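Local structure of aminotransferase class I and II (Streptococcus suis 89/1591, 3OP7) at residues A236-Q239 with V240-L244; A263-A266 with L267-Q271; R276-H279 with I280-N284. The protein probably transfers amino groups between amino acids and keto acids, using pyridoxal 5'-phosphate held as a Schiff base on an active-site lysine. All coordinates share one frame; numbering follows the deposited sequence.

Following the chain from its N terminus, the three contacts come in series and none nests in or crosses another; contacts 1 and 3 are local to one helix each, whereas contact 2 spans the junction of two. Contact 1 starts helix 238-244 directly after strand 232-235 of the large mixed sheet and sits against strand 84-87 and helix 89-101. Contact 2 lies at the end of helix 257-268 and at the start of helix 270-294, against helices 34-41 and 66-73. Contact 3 sits further along helix 270-294, which leads on towards the antiparallel sheet. Contacts 1 and 3 flank the chain's centre, their centres about 35 Å apart; those of contacts 2 and 3 are about 19 Å apart.

Contact 1 of 3, residues A236-Q239 with V240-L244; sequences ANHQ and VTDIL
Asn237 O and Thr241 N form the first i to i+4 hydrogen bond of helix 238-244, 2.9 Å long with an N-H...O angle of 169°; the next two bonds follow through Asp242 N to His238 O and Ile243 N to Gln239 O. Asn237 is the N-cap. Its CG stands between the backbone N and the carbonyl carbon (chi1 70°), which brings OD1 back over the first turn to accept from Val240 N at 2.7 Å, nearly straight at 174°. ND2 of the same amide is held by Asp212 O. Thr241 OG1 adds a second donor to Asn237 O at 2.9 Å, approaching from above the carbonyl plane. On the apolar side, Ala236 CB meets Val240 CG1 at 3.6 Å. Towards the surface, Asp242 OD1 makes a salt bridge to Arg245; in one of two modelled positions of His238, OD2 of the same carboxylate lies over a face of the imidazole, an approach that remains doubtful. Leu244 and Thr241 pack on Leu85, joining the helix to strand 84-87. With two donors on the buried Asn237 O and both ends of its amide engaged, the chemistry implies a cap fixed in rotation at the strand-to-helix junction.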
loop_
_atom_site.group_PDB
_atom_site.type_symbol
_atom_site.label_atom_id
_atom_site.label_comp_id
_atom_site.label_asym_id
_atom_site.label_seq_id
_atom_site.Cartn_x
_atom_site.Cartn_y
_atom_site.Cartn_z
ATOM N N ALA A 236 -2.508 -17.498 -5.708
ATOM C CA ALA A 236 -1.873 -17.849 -6.980
ATOM C C ALA A 236 -1.172 -19.198 -6.853
ATOM O O ALA A 236 -1.068 -19.751 -5.756
ATOM C CB ALA A 236 -0.877 -16.773 -7.372
ATOM N N ASN A 237 -0.682 -19.741 -7.967
ATOM C CA ASN A 237 0.163 -20.951 -7.848
ATOM C C ASN A 237 1.446 -20.712 -7.055
ATOM O O ASN A 237 1.842 -19.572 -6.790
ATOM C CB ASN A 237 0.443 -21.631 -9.184
ATOM C CG ASN A 237 1.362 -20.833 -10.098
ATOM O OD1 ASN A 237 2.349 -20.241 -9.649
ATOM N ND2 ASN A 237 1.110 -20.931 -11.421
ATOM N N HIS A 238 2.112 -21.809 -6.684
ATOM C CA HIS A 238 3.326 -21.711 -5.834
ATOM C C HIS A 238 4.415 -20.881 -6.491
ATOM O O HIS A 238 5.115 -20.115 -5.824
ATOM C CB HIS A 238 3.886 -23.112 -5.516
ATOM C CG HIS A 238 5.133 -23.099 -4.680
ATOM N ND1 HIS A 238 5.130 -22.783 -3.337
ATOM C CD2 HIS A 238 6.423 -23.363 -4.999
ATOM C CE1 HIS A 238 6.362 -22.863 -2.863
ATOM N NE2 HIS A 238 7.166 -23.206 -3.851
ATOM N N GLN A 239 4.579 -21.020 -7.815
ATOM C CA GLN A 239 5.631 -20.292 -8.520
ATOM C C GLN A 239 5.371 -18.780 -8.481
ATOM O O GLN A 239 6.274 -17.982 -8.167
ATOM C CB GLN A 239 5.731 -20.778 -9.970
ATOM C CG GLN A 239 6.358 -22.163 -10.140
ATOM C CD GLN A 239 6.063 -22.745 -11.512
ATOM O OE1 GLN A 239 4.911 -22.768 -11.949
ATOM N NE2 GLN A 239 7.103 -23.202 -12.202
ATOM N N VAL A 240 4.139 -18.382 -8.798
ATOM C CA VAL A 240 3.796 -16.961 -8.767
ATOM C C VAL A 240 3.915 -16.399 -7.352
ATOM O O VAL A 240 4.511 -15.319 -7.118
ATOM C CB VAL A 240 2.393 -16.696 -9.325
ATOM C CG1 VAL A 240 1.942 -15.242 -8.977
ATOM C CG2 VAL A 240 2.427 -16.946 -10.882
ATOM N N THR A 241 3.385 -17.140 -6.388
ATOM C CA THR A 241 3.443 -16.711 -4.988
ATOM C C THR A 241 4.878 -16.467 -4.569
ATOM O O THR A 241 5.223 -15.462 -3.911
ATOM C CB THR A 241 2.760 -17.736 -4.061
ATOM O OG1 THR A 241 1.376 -17.847 -4.451
ATOM C CG2 THR A 241 2.773 -17.281 -2.611
ATOM N N ASP A 242 5.740 -17.391 -4.957
ATOM C CA ASP A 242 7.177 -17.216 -4.640
ATOM C C ASP A 242 7.804 -15.980 -5.277
ATOM O O ASP A 242 8.720 -15.400 -4.683
ATOM C CB ASP A 242 8.004 -18.411 -5.094
ATOM C CG ASP A 242 8.043 -19.540 -4.072
ATOM O OD1 ASP A 242 7.734 -19.284 -2.893
ATOM O OD2 ASP A 242 8.414 -20.693 -4.457
ATOM N N ILE A 243 7.369 -15.599 -6.480
ATOM C CA ILE A 243 7.868 -14.365 -7.093
ATOM C C ILE A 243 7.398 -13.148 -6.313
ATOM O O ILE A 243 8.207 -12.302 -5.866
ATOM C CB ILE A 243 7.450 -14.251 -8.548
ATOM C CG1 ILE A 243 8.111 -15.331 -9.406
ATOM C CG2 ILE A 243 7.757 -12.871 -9.076
ATOM C CD1 ILE A 243 7.540 -15.449 -10.817
ATOM N N LEU A 244 6.100 -13.116 -6.050
ATOM C CA LEU A 244 5.480 -11.931 -5.413
ATOM C C LEU A 244 6.092 -11.612 -4.060
ATOM O O LEU A 244 6.160 -10.469 -3.681
ATOM C CB LEU A 244 3.983 -12.102 -5.266
ATOM C CG LEU A 244 3.167 -12.388 -6.524
ATOM C CD1 LEU A 244 1.616 -12.387 -6.275
ATOM C CD2 LEU A 244 3.472 -11.491 -7.696
#

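Contact 2 of 3, residues A263-A266 with L267-Q271; sequences AQLA and LAHYQ
The His269 ring takes Leu265 O at its edge, almost in the ring plane, and ND1 donates to that oxygen at 3.1 Å with an N-H...O angle of 164°. Since ND1 is the donor, it carries a proton. The imidazole is brought there by a first torsion that sets CG anti to the carbonyl carbon, beside the residue's own N. Leu265 CD1 comes within 3.8 Å of His269 ND1. The two side chains cross obliquely. The Tyr270 ring has Gln271 CG over one face, 3.4 Å above the plane and towards the rim, while Leu267 O lies at its edge. His269 is the break between two helices: it leaves helical geometry (phi/psi -129°/38°) and occupies the N-cap position of helix 270-294, immediately after helix 257-268. Upstream, Leu267 N to Ala263 O (2.9 Å) and Ala268 N to Gln264 O are ordinary helical bonds. At the break the pattern tightens: His269 N donates to Ala266 O at 3.0 Å, from above the carbonyl plane, and reaches Leu265 O in a weak bond. Ser41 and Phe38 of helix 34-41 adjoin His269 and Leu265 respectively. Leu267 packs against Phe68, Ser71 and Val72 of helix 66-73.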
loop_
_atom_site.group_PDB
_atom_site.type_symbol
_atom_site.label_atom_id
_atom_site.label_comp_id
_atom_site.label_asym_id
_atom_site.label_seq_id
_atom_site.Cartn_x
_atom_site.Cartn_y
_atom_site.Cartn_z
ATOM N N ALA A 263 -9.319 -9.231 10.457
ATOM C CA ALA A 263 -9.556 -10.091 9.275
ATOM C C ALA A 263 -9.735 -11.552 9.717
ATOM O O ALA A 263 -10.565 -12.234 9.175
ATOM C CB ALA A 263 -8.390 -9.976 8.265
ATOM N N GLN A 264 -8.926 -12.008 10.686
ATOM C CA GLN A 264 -9.016 -13.388 11.181
ATOM C C GLN A 264 -10.461 -13.633 11.701
ATOM O O GLN A 264 -11.089 -14.650 11.427
ATOM C CB GLN A 264 -8.043 -13.623 12.331
ATOM C CG GLN A 264 -6.560 -13.693 11.955
ATOM C CD GLN A 264 -5.671 -13.933 13.158
ATOM O OE1 GLN A 264 -5.908 -14.849 13.959
ATOM N NE2 GLN A 264 -4.679 -13.101 13.315
ATOM N N LEU A 265 -10.919 -12.708 12.540
ATOM C CA LEU A 265 -12.281 -12.774 13.102
ATOM C C LEU A 265 -13.368 -12.759 12.018
ATOM O O LEU A 265 -14.303 -13.595 12.048
ATOM C CB LEU A 265 -12.475 -11.628 14.093
ATOM C CG LEU A 265 -13.827 -11.538 14.803
ATOM C CD1 LEU A 265 -14.149 -12.829 15.588
ATOM C CD2 LEU A 265 -13.792 -10.323 15.742
ATOM N N ALA A 266 -13.290 -11.829 11.068
ATOM C CA ALA A 266 -14.268 -11.743 9.988
ATOM C C ALA A 266 -14.284 -13.001 9.143
ATOM O O ALA A 266 -15.361 -13.558 8.839
ATOM C CB ALA A 266 -14.016 -10.502 9.098
ATOM N N LEU A 267 -13.120 -13.505 8.781
ATOM C CA LEU A 267 -13.067 -14.720 7.947
ATOM C C LEU A 267 -13.573 -15.972 8.667
ATOM O O LEU A 267 -14.199 -16.851 8.052
ATOM C CB LEU A 267 -11.620 -14.923 7.465
ATOM C CG LEU A 267 -11.292 -13.977 6.340
ATOM C CD1 LEU A 267 -9.785 -13.821 6.201
ATOM C CD2 LEU A 267 -11.903 -14.410 5.013
ATOM N N ALA A 268 -13.349 -16.027 9.962
ATOM C CA ALA A 268 -13.844 -17.117 10.807
ATOM C C ALA A 268 -15.358 -17.111 10.893
ATOM O O ALA A 268 -15.956 -18.130 11.200
ATOM C CB ALA A 268 -13.188 -17.097 12.233
ATOM N N HIS A 269 -15.989 -15.988 10.567
ATOM C CA HIS A 269 -17.443 -15.889 10.573
ATOM C C HIS A 269 -17.946 -15.321 9.256
ATOM O O HIS A 269 -18.924 -14.596 9.214
ATOM C CB HIS A 269 -17.848 -15.035 11.756
ATOM C CG HIS A 269 -17.465 -15.641 13.064
ATOM N ND1 HIS A 269 -16.251 -15.387 13.668
ATOM C CD2 HIS A 269 -18.104 -16.533 13.859
ATOM C CE1 HIS A 269 -16.177 -16.079 14.798
ATOM N NE2 HIS A 269 -17.281 -16.781 14.933
ATOM N N TYR A 270 -17.315 -15.706 8.164
ATOM C CA TYR A 270 -17.641 -15.095 6.874
ATOM C C TYR A 270 -19.047 -15.393 6.445
ATOM O O TYR A 270 -19.709 -14.545 5.821
ATOM C CB TYR A 270 -16.634 -15.464 5.783
ATOM C CG TYR A 270 -16.863 -16.827 5.161
ATOM C CD1 TYR A 270 -16.330 -17.969 5.745
ATOM C CD2 TYR A 270 -17.586 -16.963 3.989
ATOM C CE1 TYR A 270 -16.529 -19.202 5.197
ATOM C CE2 TYR A 270 -17.778 -18.195 3.419
ATOM C CZ TYR A 270 -17.249 -19.320 4.034
ATOM O OH TYR A 270 -17.437 -20.590 3.503
ATOM N N GLN A 271 -19.557 -16.580 6.782
ATOM C CA GLN A 271 -20.911 -16.931 6.400
ATOM C C GLN A 271 -21.959 -16.029 7.061
ATOM O O GLN A 271 -23.003 -15.714 6.459
ATOM C CB GLN A 271 -21.138 -18.430 6.662
ATOM C CG GLN A 271 -20.326 -19.275 5.656
ATOM C CD GLN A 271 -20.083 -20.722 6.071
ATOM O OE1 GLN A 271 -19.540 -20.994 7.135
ATOM N NE2 GLN A 271 -20.443 -21.645 5.202
#

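Contact 3 of 3, residues R276-H279 with I280-N284. With EDO (1,2-ethanediol), chain I.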
loop_
_atom_site.group_PDB
_atom_site.type_symbol
_atom_site.label_atom_id
_atom_site.label_comp_id
_atom_site.label_asym_id
_atom_site.label_seq_id
_atom_site.Cartn_x
_atom_site.Cartn_y
_atom_site.Cartn_z
ATOM N N ARG A 276 -25.840 -11.382 6.371
ATOM C CA ARG A 276 -26.152 -9.971 6.581
ATOM C C ARG A 276 -26.210 -9.245 5.238
ATOM O O ARG A 276 -27.156 -8.527 4.967
ATOM C CB ARG A 276 -25.101 -9.299 7.454
ATOM C CG ARG A 276 -25.272 -7.784 7.662
ATOM C CD ARG A 276 -23.972 -7.186 8.091
ATOM N NE ARG A 276 -24.011 -5.741 8.366
ATOM C CZ ARG A 276 -23.486 -4.800 7.584
ATOM N NH1 ARG A 276 -22.922 -5.107 6.425
ATOM N NH2 ARG A 276 -23.523 -3.531 7.979
ATOM N N ASN A 277 -25.166 -9.416 4.439
ATOM C CA ASN A 277 -25.019 -8.682 3.202
ATOM C C ASN A 277 -25.945 -9.112 2.092
ATOM O O ASN A 277 -26.335 -8.265 1.277
ATOM C CB ASN A 277 -23.540 -8.627 2.794
ATOM C CG ASN A 277 -22.797 -7.696 3.671
ATOM O OD1 ASN A 277 -23.419 -7.124 4.553
ATOM N ND2 ASN A 277 -21.476 -7.503 3.450
ATOM N N ARG A 278 -26.334 -10.390 2.083
ATOM C CA ARG A 278 -27.383 -10.870 1.159
ATOM C C ARG A 278 -28.696 -10.106 1.341
ATOM O O ARG A 278 -29.326 -9.699 0.370
ATOM C CB ARG A 278 -27.650 -12.380 1.301
ATOM C CG ARG A 278 -28.860 -12.862 0.435
ATOM C CD ARG A 278 -29.026 -14.396 0.381
ATOM N NE ARG A 278 -27.880 -15.038 -0.252
ATOM C CZ ARG A 278 -27.664 -15.078 -1.573
ATOM N NH1 ARG A 278 -28.537 -14.538 -2.434
ATOM N NH2 ARG A 278 -26.589 -15.683 -2.046
ATOM N N HIS A 279 -29.127 -9.919 2.583
ATOM C CA HIS A 279 -30.343 -9.170 2.850
ATOM C C HIS A 279 -30.270 -7.729 2.332
ATOM O O HIS A 279 -31.209 -7.220 1.714
ATOM C CB HIS A 279 -30.662 -9.165 4.356
ATOM C CG HIS A 279 -31.067 -10.502 4.905
ATOM N ND1 HIS A 279 -32.210 -11.166 4.498
ATOM C CD2 HIS A 279 -30.510 -11.273 5.874
ATOM C CE1 HIS A 279 -32.323 -12.297 5.175
ATOM N NE2 HIS A 279 -31.313 -12.379 6.025
ATOM N N ILE A 280 -29.159 -7.064 2.575
ATOM C CA ILE A 280 -29.011 -5.692 2.125
ATOM C C ILE A 280 -29.019 -5.608 0.606
ATOM O O ILE A 280 -29.790 -4.847 0.020
ATOM C CB ILE A 280 -27.665 -5.107 2.595
ATOM C CG1 ILE A 280 -27.655 -5.003 4.129
ATOM C CG2 ILE A 280 -27.416 -3.744 1.901
ATOM C CD1 ILE A 280 -26.261 -4.825 4.731
ATOM N N LEU A 281 -28.183 -6.419 -0.034
ATOM C CA LEU A 281 -28.199 -6.514 -1.515
ATOM C C LEU A 281 -29.566 -6.807 -2.133
ATOM O O LEU A 281 -30.008 -6.081 -3.047
ATOM C CB LEU A 281 -27.208 -7.578 -1.989
ATOM C CG LEU A 281 -25.760 -7.202 -1.933
ATOM C CD1 LEU A 281 -24.950 -8.469 -2.177
ATOM C CD2 LEU A 281 -25.507 -6.153 -3.017
ATOM N N GLU A 282 -30.253 -7.854 -1.680
ATOM C CA GLU A 282 -31.528 -8.236 -2.285
ATOM C C GLU A 282 -32.624 -7.193 -2.054
ATOM O O GLU A 282 -33.322 -6.817 -2.967
ATOM C CB GLU A 282 -31.997 -9.604 -1.764
ATOM C CG GLU A 282 -31.005 -10.728 -2.079
ATOM C CD GLU A 282 -31.473 -12.100 -1.601
ATOM O OE1 GLU A 282 -32.410 -12.157 -0.790
ATOM O OE2 GLU A 282 -30.896 -13.119 -2.038
ATOM N N GLU A 283 -32.728 -6.687 -0.835
ATOM C CA GLU A 283 -33.735 -5.665 -0.541
ATOM C C GLU A 283 -33.490 -4.348 -1.290
ATOM O O GLU A 283 -34.442 -3.727 -1.786
ATOM C CB GLU A 283 -33.797 -5.424 0.970
ATOM C CG GLU A 283 -34.355 -6.634 1.698
ATOM C CD GLU A 283 -34.396 -6.473 3.210
ATOM O OE1 GLU A 283 -34.468 -5.315 3.700
ATOM O OE2 GLU A 283 -34.369 -7.520 3.906
ATOM N N ASN A 284 -32.224 -3.909 -1.358
ATOM C CA ASN A 284 -31.902 -2.662 -2.051
ATOM C C ASN A 284 -31.947 -2.830 -3.562
ATOM O O ASN A 284 -32.462 -1.949 -4.283
ATOM C CB ASN A 284 -30.570 -2.098 -1.584
ATOM C CG ASN A 284 -30.641 -1.576 -0.203
ATOM O OD1 ASN A 284 -31.554 -1.922 0.540
ATOM N ND2 ASN A 284 -29.699 -0.702 0.167
HETATM C C1 EDO I . -24.225 -16.515 0.345
HETATM O O1 EDO I . -23.825 -17.604 -0.482
HETATM C C2 EDO I . -25.236 -17.015 1.371
HETATM O O2 EDO I . -25.767 -15.917 2.121
HETATM O O HOH W 1 -33.958 -10.149 3.056
#
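Leu281 N to Asn277 O, Glu282 N to Arg278 O and Glu283 N to His279 O continue the i to i+4 ladder of helix 270-294 at 2.9 to 3.0 Å, whereas Ile280 N to Arg276 O is weak. One turn apart, Arg278 and Glu282 form a salt bridge: NH1 reaches OE2 at 2.8 Å with an N-H...O angle of 161°. The carboxylate oxygen lies in the guanidinium plane but is met on its anti side, and the two flat groups are 67° apart. A bend at chi3 (-63°) turns the arginine end towards the glutamate, whose OE2 also lies 3.2 Å from Arg278 CG. NH1 has a second partner in Phe199 O, while NE makes a weak bond to O2 of a 1,2-ethanediol, probably from the crystallisation liquor. On another side, Ile280 CD1 lies over one face of the Arg276 guanidinium, 3.8 Å from NH1, and beside Asn277 OD1. That oxygen accepts from Arg276 NH1 at 2.8 Å, on a lone pair. Arg276 is further held by Glu36 and Ser30 O, and Asn277 ND2 by Ser225 and Thr223 O, next to modified Lys222. A water donates to Glu283 OE2 but lies unusually close to His279 ND1, a doubtful half-bridge. The chemistry implies that sharing NH1 between Glu282 and Phe199 probably limits rotation of the Arg278 guanidinium, while a guanidinium-to-amide hydrogen bond ties Arg276 to Asn277.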